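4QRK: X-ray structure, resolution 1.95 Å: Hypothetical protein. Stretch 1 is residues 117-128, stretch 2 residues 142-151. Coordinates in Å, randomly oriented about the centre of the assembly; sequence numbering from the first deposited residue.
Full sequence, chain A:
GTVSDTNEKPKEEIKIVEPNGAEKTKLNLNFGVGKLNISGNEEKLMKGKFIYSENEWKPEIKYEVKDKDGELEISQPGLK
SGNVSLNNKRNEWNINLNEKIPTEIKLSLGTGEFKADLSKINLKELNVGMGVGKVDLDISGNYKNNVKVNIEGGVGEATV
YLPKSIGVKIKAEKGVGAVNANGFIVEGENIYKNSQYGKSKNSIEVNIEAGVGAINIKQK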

# COMPACT_ATOMS: atom_id res chain seq x y z
N ASP A 117 4.07 -1.59 -6.23
CA ASP A 117 4.16 -2.89 -6.85
C ASP A 117 4.45 -3.86 -5.77
O ASP A 117 5.58 -3.93 -5.28
N LEU A 118 3.45 -4.66 -5.40
CA LEU A 118 3.63 -5.66 -4.36
C LEU A 118 3.51 -7.06 -4.94
O LEU A 118 3.39 -8.03 -4.22
N SER A 119 3.61 -7.18 -6.25
CA SER A 119 3.48 -8.47 -6.91
C SER A 119 4.63 -9.40 -6.62
O SER A 119 4.48 -10.57 -6.78
N LYS A 120 5.76 -8.90 -6.16
CA LYS A 120 6.91 -9.76 -5.87
C LYS A 120 7.16 -9.96 -4.40
O LYS A 120 8.11 -10.60 -4.02
N ILE A 121 6.32 -9.36 -3.58
CA ILE A 121 6.48 -9.41 -2.12
C ILE A 121 5.74 -10.64 -1.62
O ILE A 121 4.69 -11.00 -2.16
N ASN A 122 6.26 -11.24 -0.57
CA ASN A 122 5.60 -12.32 0.15
C ASN A 122 4.55 -11.71 1.06
O ASN A 122 4.68 -11.69 2.28
N LEU A 123 3.51 -11.17 0.45
CA LEU A 123 2.55 -10.35 1.15
C LEU A 123 1.55 -11.19 1.94
O LEU A 123 1.01 -12.17 1.43
N LYS A 124 1.27 -10.78 3.18
CA LYS A 124 0.22 -11.43 3.97
C LYS A 124 -0.98 -10.49 4.16
O LYS A 124 -2.13 -10.90 4.11
N GLU A 125 -0.71 -9.24 4.45
CA GLU A 125 -1.82 -8.35 4.71
C GLU A 125 -1.43 -6.96 4.32
O GLU A 125 -0.27 -6.57 4.46
N LEU A 126 -2.41 -6.23 3.80
CA LEU A 126 -2.24 -4.83 3.43
C LEU A 126 -3.45 -4.07 3.90
O LEU A 126 -4.58 -4.49 3.63
N ASN A 127 -3.21 -3.00 4.65
CA ASN A 127 -4.23 -2.07 5.07
C ASN A 127 -3.82 -0.67 4.65
O ASN A 127 -2.74 -0.19 5.03
N VAL A 128 -4.68 -0.02 3.87
CA VAL A 128 -4.38 1.33 3.38
C VAL A 128 -5.52 2.25 3.73
O VAL A 128 -6.66 1.94 3.42
N ASN A 142 1.63 -14.32 -7.51
CA ASN A 142 1.20 -15.68 -7.25
C ASN A 142 1.49 -15.98 -5.77
O ASN A 142 2.44 -16.67 -5.43
N TYR A 143 0.70 -15.38 -4.90
CA TYR A 143 0.93 -15.48 -3.46
C TYR A 143 0.75 -16.95 -2.99
O TYR A 143 -0.09 -17.69 -3.51
N LYS A 144 1.58 -17.37 -2.05
CA LYS A 144 1.62 -18.76 -1.60
C LYS A 144 0.88 -18.96 -0.29
O LYS A 144 1.06 -19.96 0.39
N ASN A 145 0.03 -18.02 0.04
CA ASN A 145 -0.81 -18.14 1.21
C ASN A 145 -1.97 -17.21 0.96
O ASN A 145 -1.98 -16.47 -0.03
N ASN A 146 -2.96 -17.25 1.84
CA ASN A 146 -4.06 -16.32 1.75
C ASN A 146 -3.59 -14.92 2.04
O ASN A 146 -2.67 -14.72 2.82
N VAL A 147 -4.24 -13.94 1.42
CA VAL A 147 -3.86 -12.54 1.58
C VAL A 147 -5.12 -11.74 1.86
O VAL A 147 -6.17 -11.99 1.27
N LYS A 148 -5.01 -10.78 2.77
CA LYS A 148 -6.10 -9.91 3.17
C LYS A 148 -5.71 -8.50 2.76
O LYS A 148 -4.65 -8.03 3.12
N VAL A 149 -6.56 -7.83 1.99
CA VAL A 149 -6.33 -6.46 1.58
C VAL A 149 -7.51 -5.59 1.94
O VAL A 149 -8.64 -5.87 1.55
N ASN A 150 -7.25 -4.52 2.67
CA ASN A 150 -8.29 -3.54 3.04
C ASN A 150 -7.88 -2.15 2.58
O ASN A 150 -6.82 -1.66 2.97
N ILE A 151 -8.72 -1.51 1.76
CA ILE A 151 -8.40 -0.17 1.25
C ILE A 151 -9.55 0.78 1.53
O ILE A 151 -10.69 0.51 1.20

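The two stretches meet as neighbouring parallel strands of one sheet, extended at their N-terminal ends by a loop contact built around Tyr-143 and Asn-145. The strand axes lie 2° apart with a closest approach of 4.8 Å, and the backbone ladder alternates between the strands: Leu-126 N donates to Lys-148 O at 3.0 Å, and Asn-150 N to Leu-126 O at 2.8 Å.

This register sorts the paired side chains by face. Leu-126 (t, p) and Val-149 (t) share one face, with Leu-126 CD2 4.1 Å from Val-149 CG1; on the same face, Val-128 CB (rotamer t) lies 4.3 Å from CG1 of Ile-151 (m, t). Glu-125, Lys-148, Asn-127 and Asn-150 occupy the other face. There Asn-127 and Asn-150, both m at chi1, are joined by a hydrogen bond from Asn-150 ND2 to Asn-127 OD1 (2.9 Å, 144°). The amide of Asn-127 is also used on its nitrogen side, since Asn-127 ND2 donates to Glu-125 OE2 at 3.0 Å.

Before the ladder, Leu-123 (t, p) points toward stretch 2, placing its CD2 4.0 Å from Val-147 CG1 and its CB 4.0 Å from Tyr-143 CE1. The Tyr-143 side chain (chi1 m) reaches the turn spanning Leu-118 to Ile-121, where its OH donates to Leu-118 O at 2.8 Å; Ile-121 O lies at the ring edge, 3.2 Å from Tyr-143 CE1.

Asn-145 (p) also points toward stretch 1. Its OD1 accepts a very short 2.5 Å hydrogen bond from Lys-124 NZ, which also donates to Asn-122 OD1 at 3.1 Å, so one ammonium serves two carbonyl oxygens. Water 2 links Asn-122 OD1 (3.2 Å) to Lys-144 N (2.7 Å), while water 3 donates to Lys-124 O (2.8 Å) and Asn-146 O (3.2 Å).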

# COMPACT_ATOMS: atom_id res chain seq x y z
CB ASP A 117 5.27 -2.96 -7.88
CG ASP A 117 5.37 -4.36 -8.51
OD1 ASP A 117 4.42 -5.16 -8.38
OD2 ASP A 117 6.42 -4.68 -9.10
CB LEU A 118 2.58 -5.49 -3.26
CG LEU A 118 2.50 -4.12 -2.57
CD1 LEU A 118 1.32 -4.02 -1.62
CD2 LEU A 118 3.82 -3.70 -1.87
CB SER A 119 3.36 -8.31 -8.42
OG SER A 119 4.50 -7.64 -8.95
CB LYS A 120 8.17 -9.19 -6.54
CG LYS A 120 8.02 -9.20 -8.06
CD LYS A 120 9.28 -8.81 -8.71
CE LYS A 120 9.31 -9.22 -10.15
NZ LYS A 120 10.61 -8.81 -10.75
CB ILE A 121 5.82 -8.16 -1.51
CG1 ILE A 121 6.44 -6.89 -2.09
CG2 ILE A 121 5.90 -8.12 0.01
CD1 ILE A 121 7.91 -6.81 -1.93
CB ASN A 122 6.62 -13.10 0.97
CG ASN A 122 6.06 -14.39 1.57
OD1 ASN A 122 4.92 -14.78 1.33
ND2 ASN A 122 6.88 -15.05 2.37
CB LEU A 123 1.82 -9.49 0.12
CG LEU A 123 0.86 -8.45 0.63
CD1 LEU A 123 1.61 -7.43 1.47
CD2 LEU A 123 0.10 -7.80 -0.56
CB LYS A 124 0.71 -11.84 5.36
CG LYS A 124 1.99 -12.65 5.39
CD LYS A 124 1.87 -14.01 4.72
CE LYS A 124 3.20 -14.42 4.11
NZ LYS A 124 3.35 -15.87 3.81
CB GLU A 125 -2.26 -8.42 6.19
CG GLU A 125 -3.45 -7.52 6.48
CD GLU A 125 -4.15 -7.88 7.79
OE1 GLU A 125 -3.72 -8.86 8.44
OE2 GLU A 125 -5.14 -7.18 8.16
CB LEU A 126 -2.15 -4.69 1.93
CG LEU A 126 -2.05 -3.26 1.39
CD1 LEU A 126 -0.74 -2.59 1.79
CD2 LEU A 126 -2.21 -3.25 -0.13
CB ASN A 127 -4.40 -2.10 6.60
CG ASN A 127 -5.14 -3.33 7.05
OD1 ASN A 127 -6.36 -3.40 6.95
ND2 ASN A 127 -4.39 -4.34 7.46
CB VAL A 128 -4.28 1.32 1.83
CG1 VAL A 128 -4.08 2.70 1.29
CG2 VAL A 128 -3.12 0.46 1.40
CB ASN A 142 1.95 -16.62 -8.18
CG ASN A 142 1.51 -18.06 -8.03
OD1 ASN A 142 2.33 -18.95 -7.80
ND2 ASN A 142 0.21 -18.28 -8.13
CB TYR A 143 0.05 -14.47 -2.70
CG TYR A 143 0.30 -13.05 -3.20
CD1 TYR A 143 1.54 -12.43 -3.01
CD2 TYR A 143 -0.67 -12.37 -3.91
CE1 TYR A 143 1.77 -11.14 -3.50
CE2 TYR A 143 -0.46 -11.11 -4.39
CZ TYR A 143 0.76 -10.50 -4.19
OH TYR A 143 0.94 -9.23 -4.70
CB LYS A 144 3.08 -19.23 -1.51
CG LYS A 144 3.76 -19.36 -2.88
CD LYS A 144 2.91 -20.18 -3.90
CE LYS A 144 3.64 -20.42 -5.22
NZ LYS A 144 4.03 -19.15 -5.91
CB ASN A 145 -0.02 -17.66 2.39
CG ASN A 145 0.82 -16.48 2.04
OD1 ASN A 145 2.03 -16.60 1.85
ND2 ASN A 145 0.17 -15.33 1.88
CB ASN A 146 -5.14 -16.71 2.72
CG ASN A 146 -5.73 -18.05 2.38
OD1 ASN A 146 -5.98 -18.35 1.20
ND2 ASN A 146 -5.94 -18.87 3.39
CB VAL A 147 -3.18 -11.99 0.31
CG1 VAL A 147 -2.68 -10.52 0.52
CG2 VAL A 147 -2.07 -12.86 -0.12
CB LYS A 148 -6.28 -10.03 4.69
CG LYS A 148 -7.56 -9.48 5.22
CD LYS A 148 -8.37 -10.57 5.92
CE LYS A 148 -9.83 -10.13 6.18
NZ LYS A 148 -10.69 -10.10 4.93
CB VAL A 149 -6.08 -6.36 0.07
CG1 VAL A 149 -5.91 -4.91 -0.38
CG2 VAL A 149 -4.85 -7.17 -0.31
CB ASN A 150 -8.54 -3.55 4.55
CG ASN A 150 -8.89 -4.96 5.09
OD1 ASN A 150 -9.94 -5.50 4.77
ND2 ASN A 150 -7.98 -5.56 5.87
CB ILE A 151 -8.12 -0.19 -0.28
CG1 ILE A 151 -6.94 -1.11 -0.60
CG2 ILE A 151 -7.77 1.17 -0.75
CD1 ILE A 151 -6.86 -1.54 -2.02
O HOH W 1 4.64 -13.69 -6.52
O HOH W 2 3.59 -15.58 -1.49
O HOH W 3 -3.54 -12.98 5.40